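PDB 2O0A: S.cerevisiae chromosome XVI reading frame ORF YPL253c from Saccharomyces cerevisiae, which partners the minus end-directed motor Kar3, recruits it to microtubules, helps keep it at the spindle pole body, and has a motor-like domain without a nucleotide-binding site. Local coordinates for residues A[122-134]-A[167-181]. Sequence-based numbering, arbitrary orientation.
Sequences YQKQYVITLQFVF and LDSKLVIIENGLEDL
Leu130 and Val172 form an antiparallel hydrogen-bonded pair: Leu130 N reaches Val172 O at 2.8 Å, and Val172 N returns to Leu130 O at 3.0 Å. Beside it, Thr129 and Ile173 make a non-hydrogen-bonded pair.

Two glutamine amides grip backbone carbonyls. Gln131 NE2 donates to Leu167 O and Ser169 O, each at 3.0 Å and each from about 50° above the carbonyl plane. Gln131 CG lies anti to that residue's own carbonyl carbon (chi1 -63°) and the chain then runs extended, carrying the amide to the bend after strand 165-168; a water links OE1 to Leu167 N. A leucine here would probably leave both carbonyls without this donor and the bend less firmly tied. Gln123 NE2 meets Ile174 O at 2.9 Å, nearly straight (172°), and also hydrogen-bonds Ala116 O.

Among apolar groups, Ile174 CD1 abuts Leu130 CB at 3.8 Å, while Leu171 CD2 packs on Thr129 CB at 3.7 Å on the opposite sheet face, where Thr129 OG1 is hydrogen-bonded to Gln204 OE1.

Strand 126-136 thus pairs with 197-207 along one edge and short strand 172-174 along the other, an antiparallel extension of the mixed central sheet of the kinesin motor fold.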
ATOM      1  N   TYR A 122      18.210   2.029  -2.040  1.00 15.60           N
ATOM      2  CA  TYR A 122      17.811   1.977  -0.630  1.00 15.80           C
ATOM      3  C   TYR A 122      18.766   1.121   0.163  1.00 16.02           C
ATOM      4  O   TYR A 122      19.109   1.477   1.288  1.00 16.25           O
ATOM      5  CB  TYR A 122      16.341   1.517  -0.486  1.00 15.63           C
ATOM      6  CG  TYR A 122      15.500   2.291  -1.455  1.00 15.57           C
ATOM      7  CD1 TYR A 122      15.385   3.683  -1.347  1.00 17.31           C
ATOM      8  CD2 TYR A 122      14.903   1.663  -2.545  1.00 15.85           C
ATOM      9  CE1 TYR A 122      14.662   4.421  -2.274  1.00 17.00           C
ATOM     10  CE2 TYR A 122      14.171   2.405  -3.484  1.00 15.99           C
ATOM     11  CZ  TYR A 122      14.057   3.773  -3.337  1.00 16.54           C
ATOM     12  OH  TYR A 122      13.367   4.495  -4.276  1.00 17.47           O
ATOM     13  N   GLN A 123      19.239   0.030  -0.440  1.00 16.42           N
ATOM     14  CA  GLN A 123      20.284  -0.806   0.181  1.00 16.76           C
ATOM     15  C   GLN A 123      21.620  -0.067   0.316  1.00 17.39           C
ATOM     16  O   GLN A 123      22.401  -0.358   1.226  1.00 17.83           O
ATOM     17  CB  GLN A 123      20.472  -2.102  -0.606  1.00 16.24           C
ATOM     18  CG  GLN A 123      19.370  -3.138  -0.404  1.00 16.36           C
ATOM     19  CD  GLN A 123      19.453  -3.829   0.958  1.00 17.16           C
ATOM     20  OE1 GLN A 123      20.159  -3.361   1.865  1.00 19.47           O
ATOM     21  NE2 GLN A 123      18.749  -4.940   1.103  1.00 17.34           N
ATOM     22  N   LYS A 124      21.885   0.896  -0.567  1.00 18.09           N
ATOM     23  CA  LYS A 124      23.131   1.674  -0.458  1.00 18.84           C
ATOM     24  C   LYS A 124      23.137   2.601   0.736  1.00 18.73           C
ATOM     25  O   LYS A 124      24.186   2.827   1.349  1.00 20.36           O
ATOM     26  CB  LYS A 124      23.401   2.470  -1.733  1.00 19.00           C
ATOM     27  CG  LYS A 124      23.613   1.573  -2.922  1.00 21.61           C
ATOM     28  CD  LYS A 124      23.967   2.365  -4.167  0.10 19.64           C
ATOM     29  CE  LYS A 124      23.727   1.552  -5.432  0.10 19.36           C
ATOM     30  NZ  LYS A 124      24.424   0.235  -5.422  0.10 18.23           N
ATOM     31  N   GLN A 125      21.956   3.106   1.072  1.00 18.20           N
ATOM     32  CA  GLN A 125      21.786   4.135   2.080  1.00 17.04           C
ATOM     33  C   GLN A 125      21.354   3.599   3.448  1.00 16.22           C
ATOM     34  O   GLN A 125      21.544   4.284   4.455  1.00 16.30           O
ATOM     35  CB  GLN A 125      20.754   5.152   1.607  1.00 17.44           C
ATOM     36  CG  GLN A 125      21.032   5.815   0.262  1.00 20.79           C
ATOM     37  CD  GLN A 125      19.823   6.601  -0.207  1.00 23.94           C
ATOM     38  OE1 GLN A 125      18.870   6.040  -0.750  0.50 25.97           O
ATOM     39  NE2 GLN A 125      19.841   7.899   0.034  1.00 27.14           N
ATOM     40  N   TYR A 126      20.761   2.409   3.470  1.00 14.77           N
ATOM     41  CA  TYR A 126      20.124   1.884   4.688  1.00 14.68           C
ATOM     42  C   TYR A 126      20.387   0.412   4.885  1.00 14.19           C
ATOM     43  O   TYR A 126      20.532  -0.342   3.910  1.00 13.89           O
ATOM     44  CB  TYR A 126      18.592   2.037   4.615  1.00 14.21           C
ATOM     45  CG  TYR A 126      18.119   3.444   4.395  1.00 15.28           C
ATOM     46  CD1 TYR A 126      17.945   4.320   5.466  1.00 15.34           C
ATOM     47  CD2 TYR A 126      17.824   3.900   3.101  1.00 15.15           C
ATOM     48  CE1 TYR A 126      17.513   5.629   5.260  1.00 15.87           C
ATOM     49  CE2 TYR A 126      17.368   5.179   2.889  1.00 16.02           C
ATOM     50  CZ  TYR A 126      17.232   6.050   3.960  1.00 15.06           C
ATOM     51  OH  TYR A 126      16.790   7.338   3.733  1.00 18.44           O
ATOM     52  N   VAL A 127      20.396  -0.005   6.156  1.00 14.05           N
ATOM     53  CA  VAL A 127      20.182  -1.420   6.460  1.00 14.94           C
ATOM     54  C   VAL A 127      18.673  -1.600   6.654  1.00 14.66           C
ATOM     55  O   VAL A 127      18.019  -0.809   7.337  1.00 14.83           O
ATOM     56  CB  VAL A 127      20.944  -1.884   7.714  1.00 14.26           C
ATOM     57  CG1 VAL A 127      20.575  -3.325   8.077  1.00 16.21           C
ATOM     58  CG2 VAL A 127      22.448  -1.815   7.455  1.00 15.07           C
ATOM     59  N   ILE A 128      18.137  -2.615   5.996  1.00 14.44           N
ATOM     60  CA  ILE A 128      16.684  -2.788   5.867  1.00 15.05           C
ATOM     61  C   ILE A 128      16.231  -4.044   6.599  1.00 14.72           C
ATOM     62  O   ILE A 128      16.798  -5.126   6.395  1.00 15.34           O
ATOM     63  CB  ILE A 128      16.272  -2.864   4.362  1.00 14.45           C
ATOM     64  CG1 ILE A 128      16.706  -1.582   3.652  1.00 16.19           C
ATOM     65  CG2 ILE A 128      14.764  -3.084   4.217  1.00 16.16           C
ATOM     66  CD1 ILE A 128      16.509  -1.588   2.152  1.00 15.67           C
ATOM     67  N   THR A 129      15.227  -3.900   7.465  1.00 14.76           N
ATOM     68  CA  THR A 129      14.647  -5.058   8.151  1.00 14.29           C
ATOM     69  C   THR A 129      13.198  -5.273   7.749  1.00 14.09           C
ATOM     70  O   THR A 129      12.544  -4.359   7.255  1.00 13.83           O
ATOM     71  CB  THR A 129      14.666  -4.886   9.683  1.00 14.76           C
ATOM     72  OG1 THR A 129      13.695  -3.912  10.063  1.00 16.04           O
ATOM     73  CG2 THR A 129      16.033  -4.423  10.141  1.00 15.62           C
ATOM     74  N   LEU A 130      12.711  -6.483   7.981  1.00 13.69           N
ATOM     75  CA  LEU A 130      11.328  -6.813   7.665  1.00 12.87           C
ATOM     76  C   LEU A 130      10.716  -7.749   8.694  1.00 12.85           C
ATOM     77  O   LEU A 130      11.368  -8.682   9.156  1.00 13.17           O
ATOM     78  CB  LEU A 130      11.244  -7.415   6.246  1.00 13.38           C
ATOM     79  CG  LEU A 130       9.852  -7.649   5.637  1.00 13.69           C
ATOM     80  CD1 LEU A 130       9.834  -7.436   4.112  1.00 16.69           C
ATOM     81  CD2 LEU A 130       9.324  -9.044   5.993  1.00 15.71           C
ATOM     82  N   GLN A 131       9.469  -7.456   9.036  1.00 12.54           N
ATOM     83  CA  GLN A 131       8.594  -8.375   9.775  1.00 12.40           C
ATOM     84  C   GLN A 131       7.305  -8.513   8.992  1.00 12.83           C
ATOM     85  O   GLN A 131       6.935  -7.603   8.257  1.00 11.84           O
ATOM     86  CB  GLN A 131       8.272  -7.819  11.162  1.00 13.11           C
ATOM     87  CG  GLN A 131       9.511  -7.663  12.038  1.00 14.12           C
ATOM     88  CD  GLN A 131       9.216  -6.902  13.283  1.00 16.37           C
ATOM     89  OE1 GLN A 131       9.088  -5.678  13.258  1.00 20.83           O
ATOM     90  NE2 GLN A 131       9.105  -7.610  14.393  1.00 15.31           N
ATOM     91  N   PHE A 132       6.624  -9.636   9.159  1.00 12.15           N
ATOM     92  CA  PHE A 132       5.409  -9.909   8.383  1.00 11.95           C
ATOM     93  C   PHE A 132       4.504 -10.761   9.249  1.00 13.32           C
ATOM     94  O   PHE A 132       4.853 -11.885   9.591  1.00 13.74           O
ATOM     95  CB  PHE A 132       5.821 -10.622   7.079  1.00 11.97           C
ATOM     96  CG  PHE A 132       4.693 -10.971   6.139  1.00 12.44           C
ATOM     97  CD1 PHE A 132       3.430 -10.401   6.238  1.00 12.74           C
ATOM     98  CD2 PHE A 132       4.943 -11.862   5.104  1.00 13.88           C
ATOM     99  CE1 PHE A 132       2.405 -10.749   5.337  1.00 14.36           C
ATOM    100  CE2 PHE A 132       3.936 -12.201   4.191  1.00 13.75           C
ATOM    101  CZ  PHE A 132       2.681 -11.662   4.313  1.00 13.11           C
ATOM    102  N   VAL A 133       3.359 -10.193   9.621  1.00 13.67           N
ATOM    103  CA  VAL A 133       2.369 -10.923  10.406  1.00 14.72           C
ATOM    104  C   VAL A 133       1.012 -10.897   9.715  1.00 15.99           C
ATOM    105  O   VAL A 133       0.777 -10.082   8.830  1.00 15.76           O
ATOM    106  CB  VAL A 133       2.212 -10.347  11.833  1.00 14.42           C
ATOM    107  CG1 VAL A 133       3.541 -10.362  12.579  1.00 15.35           C
ATOM    108  CG2 VAL A 133       1.636  -8.942  11.788  1.00 15.48           C
ATOM    109  N   PHE A 134       0.126 -11.802  10.131  1.00 17.58           N
ATOM    110  CA  PHE A 134      -1.250 -11.801   9.647  1.00 20.56           C
ATOM    111  C   PHE A 134      -2.214 -11.808  10.824  1.00 22.35           C
ATOM    112  O   PHE A 134      -2.068 -12.621  11.734  1.00 21.91           O
ATOM    113  CB  PHE A 134      -1.510 -13.000   8.734  1.00 20.90           C
ATOM    114  CG  PHE A 134      -2.857 -12.979   8.079  1.00 23.27           C
ATOM    115  CD1 PHE A 134      -3.106 -12.121   7.016  1.00 25.29           C
ATOM    116  CD2 PHE A 134      -3.875 -13.812   8.527  1.00 26.75           C
ATOM    117  CE1 PHE A 134      -4.342 -12.087   6.400  1.00 26.91           C
ATOM    118  CE2 PHE A 134      -5.128 -13.788   7.916  1.00 27.13           C
ATOM    119  CZ  PHE A 134      -5.358 -12.921   6.850  1.00 26.45           C
ATOM    120  N   LEU A 167       6.011  -4.797  16.554  1.00 22.28           N
ATOM    121  CA  LEU A 167       5.598  -6.163  16.307  1.00 21.34           C
ATOM    122  C   LEU A 167       6.527  -7.081  17.084  1.00 20.67           C
ATOM    123  O   LEU A 167       7.751  -7.004  16.948  1.00 20.67           O
ATOM    124  CB  LEU A 167       5.659  -6.483  14.804  1.00 21.54           C
ATOM    125  CG  LEU A 167       4.515  -6.063  13.868  1.00 22.13           C
ATOM    126  CD1 LEU A 167       4.204  -4.571  13.891  1.00 24.57           C
ATOM    127  CD2 LEU A 167       4.855  -6.500  12.453  1.00 20.76           C
ATOM    128  N   ASP A 168       5.939  -7.914  17.934  1.00 20.56           N
ATOM    129  CA  ASP A 168       6.666  -8.990  18.566  1.00 20.01           C
ATOM    130  C   ASP A 168       6.476 -10.166  17.628  1.00 19.10           C
ATOM    131  O   ASP A 168       5.471 -10.883  17.695  1.00 19.38           O
ATOM    132  CB  ASP A 168       6.083  -9.263  19.957  1.00 20.84           C
ATOM    133  CG  ASP A 168       6.742 -10.419  20.666  1.00 21.98           C
ATOM    134  OD1 ASP A 168       7.662 -11.063  20.113  1.00 23.56           O
ATOM    135  OD2 ASP A 168       6.318 -10.686  21.815  0.50 21.06           O
ATOM    136  N   SER A 169       7.417 -10.282  16.688  1.00 17.86           N
ATOM    137  CA  SER A 169       7.398 -11.305  15.657  1.00 16.98           C
ATOM    138  C   SER A 169       8.789 -11.356  15.063  1.00 16.31           C
ATOM    139  O   SER A 169       9.600 -10.451  15.284  1.00 15.39           O
ATOM    140  CB  SER A 169       6.362 -10.970  14.574  1.00 16.95           C
ATOM    141  OG  SER A 169       6.819  -9.920  13.737  1.00 16.49           O
ATOM    142  N   LYS A 170       9.065 -12.423  14.322  1.00 16.48           N
ATOM    143  CA  LYS A 170      10.373 -12.628  13.718  1.00 16.72           C
ATOM    144  C   LYS A 170      10.775 -11.457  12.830  1.00 16.82           C
ATOM    145  O   LYS A 170      10.004 -11.027  11.959  1.00 16.61           O
ATOM    146  CB  LYS A 170      10.361 -13.909  12.897  1.00 16.37           C
ATOM    147  CG  LYS A 170      11.669 -14.215  12.185  1.00 19.27           C
ATOM    148  CD  LYS A 170      12.800 -14.504  13.155  1.00 24.31           C
ATOM    149  CE  LYS A 170      14.123 -14.648  12.407  1.00 27.81           C
ATOM    150  NZ  LYS A 170      14.032 -15.650  11.301  1.00 30.76           N
ATOM    151  N   LEU A 171      11.991 -10.964  13.050  1.00 17.06           N
ATOM    152  CA  LEU A 171      12.562  -9.876  12.260  1.00 17.55           C
ATOM    153  C   LEU A 171      13.768 -10.377  11.479  1.00 17.96           C
ATOM    154  O   LEU A 171      14.649 -11.053  12.024  1.00 18.69           O
ATOM    155  CB  LEU A 171      12.967  -8.711  13.168  1.00 18.50           C
ATOM    156  CG  LEU A 171      13.532  -7.461  12.476  1.00 19.59           C
ATOM    157  CD1 LEU A 171      13.176  -6.191  13.210  1.00 22.31           C
ATOM    158  CD2 LEU A 171      15.038  -7.550  12.262  1.00 20.60           C
ATOM    159  N   VAL A 172      13.799 -10.041  10.194  1.00 17.32           N
ATOM    160  CA  VAL A 172      14.901 -10.426   9.318  1.00 17.99           C
ATOM    161  C   VAL A 172      15.583  -9.175   8.784  1.00 17.63           C
ATOM    162  O   VAL A 172      14.929  -8.204   8.399  1.00 17.03           O
ATOM    163  CB  VAL A 172      14.412 -11.286   8.140  1.00 18.31           C
ATOM    164  CG1 VAL A 172      15.559 -11.628   7.201  1.00 20.99           C
ATOM    165  CG2 VAL A 172      13.732 -12.575   8.650  1.00 20.13           C
ATOM    166  N   ILE A 173      16.913  -9.199   8.769  1.00 16.82           N
ATOM    167  CA  ILE A 173      17.680  -8.170   8.085  1.00 17.45           C
ATOM    168  C   ILE A 173      17.888  -8.616   6.638  1.00 18.11           C
ATOM    169  O   ILE A 173      18.441  -9.684   6.390  1.00 18.18           O
ATOM    170  CB  ILE A 173      19.017  -7.927   8.793  1.00 16.93           C
ATOM    171  CG1 ILE A 173      18.749  -7.407  10.207  1.00 19.60           C
ATOM    172  CG2 ILE A 173      19.841  -6.939   7.975  1.00 18.60           C
ATOM    173  CD1 ILE A 173      19.983  -7.261  11.076  1.00 21.79           C
ATOM    174  N   ILE A 174      17.409  -7.811   5.685  1.00 18.60           N
ATOM    175  CA  ILE A 174      17.466  -8.183   4.275  1.00 20.39           C
ATOM    176  C   ILE A 174      18.763  -7.701   3.603  1.00 21.46           C
ATOM    177  O   ILE A 174      19.026  -6.512   3.552  1.00 22.59           O
ATOM    178  CB  ILE A 174      16.265  -7.590   3.488  1.00 20.16           C
ATOM    179  CG1 ILE A 174      14.946  -7.990   4.133  1.00 20.71           C
ATOM    180  CG2 ILE A 174      16.325  -8.020   2.007  1.00 20.46           C
ATOM    181  CD1 ILE A 174      13.740  -7.526   3.340  1.00 23.82           C
ATOM    182  N   GLU A 175      19.559  -8.638   3.096  1.00 23.50           N
ATOM    183  CA  GLU A 175      20.790  -8.291   2.373  1.00 24.71           C
ATOM    184  C   GLU A 175      20.556  -8.346   0.865  0.70 25.81           C
ATOM    185  O   GLU A 175      20.967  -7.446   0.131  1.00 26.18           O
ATOM    186  CB  GLU A 175      21.927  -9.250   2.741  0.50 24.66           C
ATOM    187  CG  GLU A 175      22.177  -9.433   4.235  0.50 24.79           C
ATOM    188  CD  GLU A 175      22.817  -8.223   4.902  0.50 25.41           C
ATOM    189  OE1 GLU A 175      23.283  -7.308   4.184  0.50 25.25           O
ATOM    190  OE2 GLU A 175      22.861  -8.192   6.154  1.00 26.80           O
ATOM    191  N   ASN A 176      19.897  -9.412   0.417  1.00 26.72           N
ATOM    192  CA  ASN A 176      19.683  -9.653  -1.010  1.00 27.43           C
ATOM    193  C   ASN A 176      18.205  -9.924  -1.311  1.00 27.41           C
ATOM    194  O   ASN A 176      17.826 -11.028  -1.715  0.70 27.55           O
ATOM    195  CB  ASN A 176      20.568 -10.808  -1.498  0.20 27.27           C
ATOM    196  CG  ASN A 176      22.045 -10.600  -1.175  0.50 27.70           C
ATOM    197  OD1 ASN A 176      22.634  -9.576  -1.520  0.50 27.23           O
ATOM    198  ND2 ASN A 176      22.644 -11.578  -0.505  0.50 28.23           N
ATOM    199  N   GLY A 177      17.373  -8.912  -1.088  1.00 27.49           N
ATOM    200  CA  GLY A 177      15.960  -8.968  -1.439  1.00 27.61           C
ATOM    201  C   GLY A 177      15.253 -10.231  -0.988  1.00 27.48           C
ATOM    202  O   GLY A 177      15.402 -10.660   0.163  1.00 27.48           O
ATOM    203  N   LEU A 178      14.505 -10.838  -1.906  1.00 27.39           N
ATOM    204  CA  LEU A 178      13.670 -11.999  -1.596  1.00 27.77           C
ATOM    205  C   LEU A 178      14.432 -13.226  -1.084  1.00 27.63           C
ATOM    206  O   LEU A 178      13.842 -14.112  -0.471  1.00 27.45           O
ATOM    207  CB  LEU A 178      12.814 -12.373  -2.809  0.20 27.97           C
ATOM    208  CG  LEU A 178      11.720 -11.381  -3.214  1.00 29.61           C
ATOM    209  CD1 LEU A 178      11.260 -11.692  -4.622  1.00 29.38           C
ATOM    210  CD2 LEU A 178      10.550 -11.444  -2.249  1.00 29.68           C
ATOM    211  N   GLU A 179      15.747 -13.250  -1.309  1.00 28.17           N
ATOM    212  CA  GLU A 179      16.617 -14.374  -0.920  1.00 28.25           C
ATOM    213  C   GLU A 179      16.727 -14.564   0.592  1.00 28.08           C
ATOM    214  O   GLU A 179      17.033 -15.656   1.076  1.00 28.56           O
ATOM    215  CB  GLU A 179      18.015 -14.175  -1.523  1.00 28.66           C
ATOM    216  CG  GLU A 179      18.030 -14.253  -3.045  1.00 29.95           C
ATOM    217  CD  GLU A 179      19.292 -13.682  -3.667  1.00 31.09           C
ATOM    218  OE1 GLU A 179      20.398 -13.936  -3.142  0.50 32.30           O
ATOM    219  OE2 GLU A 179      19.178 -12.980  -4.693  0.50 32.09           O
ATOM    220  N   ASP A 180      16.479 -13.498   1.336  1.00 27.15           N
ATOM    221  CA  ASP A 180      16.542 -13.550   2.791  1.00 26.27           C
ATOM    222  C   ASP A 180      15.201 -13.859   3.421  1.00 25.11           C
ATOM    223  O   ASP A 180      15.086 -13.960   4.655  1.00 26.11           O
ATOM    224  CB  ASP A 180      17.113 -12.246   3.328  1.00 26.47           C
ATOM    225  CG  ASP A 180      18.575 -12.088   2.994  1.00 27.49           C
ATOM    226  OD1 ASP A 180      19.310 -13.097   3.056  0.50 27.37           O
ATOM    227  OD2 ASP A 180      18.985 -10.969   2.647  1.00 29.93           O
ATOM    228  N   LEU A 181      14.185 -14.005   2.578  1.00 23.16           N
ATOM    229  CA  LEU A 181      12.834 -14.246   3.061  1.00 21.30           C
ATOM    230  C   LEU A 181      12.397 -15.673   2.753  1.00 20.40           C
ATOM    231  O   LEU A 181      12.987 -16.325   1.872  1.00 20.52           O
ATOM    232  CB  LEU A 181      11.866 -13.222   2.453  1.00 20.23           C
ATOM    233  CG  LEU A 181      12.176 -11.776   2.844  1.00 20.50           C
ATOM    234  CD1 LEU A 181      11.327 -10.826   2.021  1.00 18.94           C
ATOM    235  CD2 LEU A 181      11.990 -11.535   4.336  1.00 21.21           C
TER
HETATM  236  O   HOH W   1      19.959  -4.231   4.445  1.00 14.67           O
HETATM  237  O   HOH W   2       8.613  -3.951  15.373  1.00 22.37           O
HETATM  238  O   HOH W   3       7.464 -11.375  11.391  1.00 12.54           O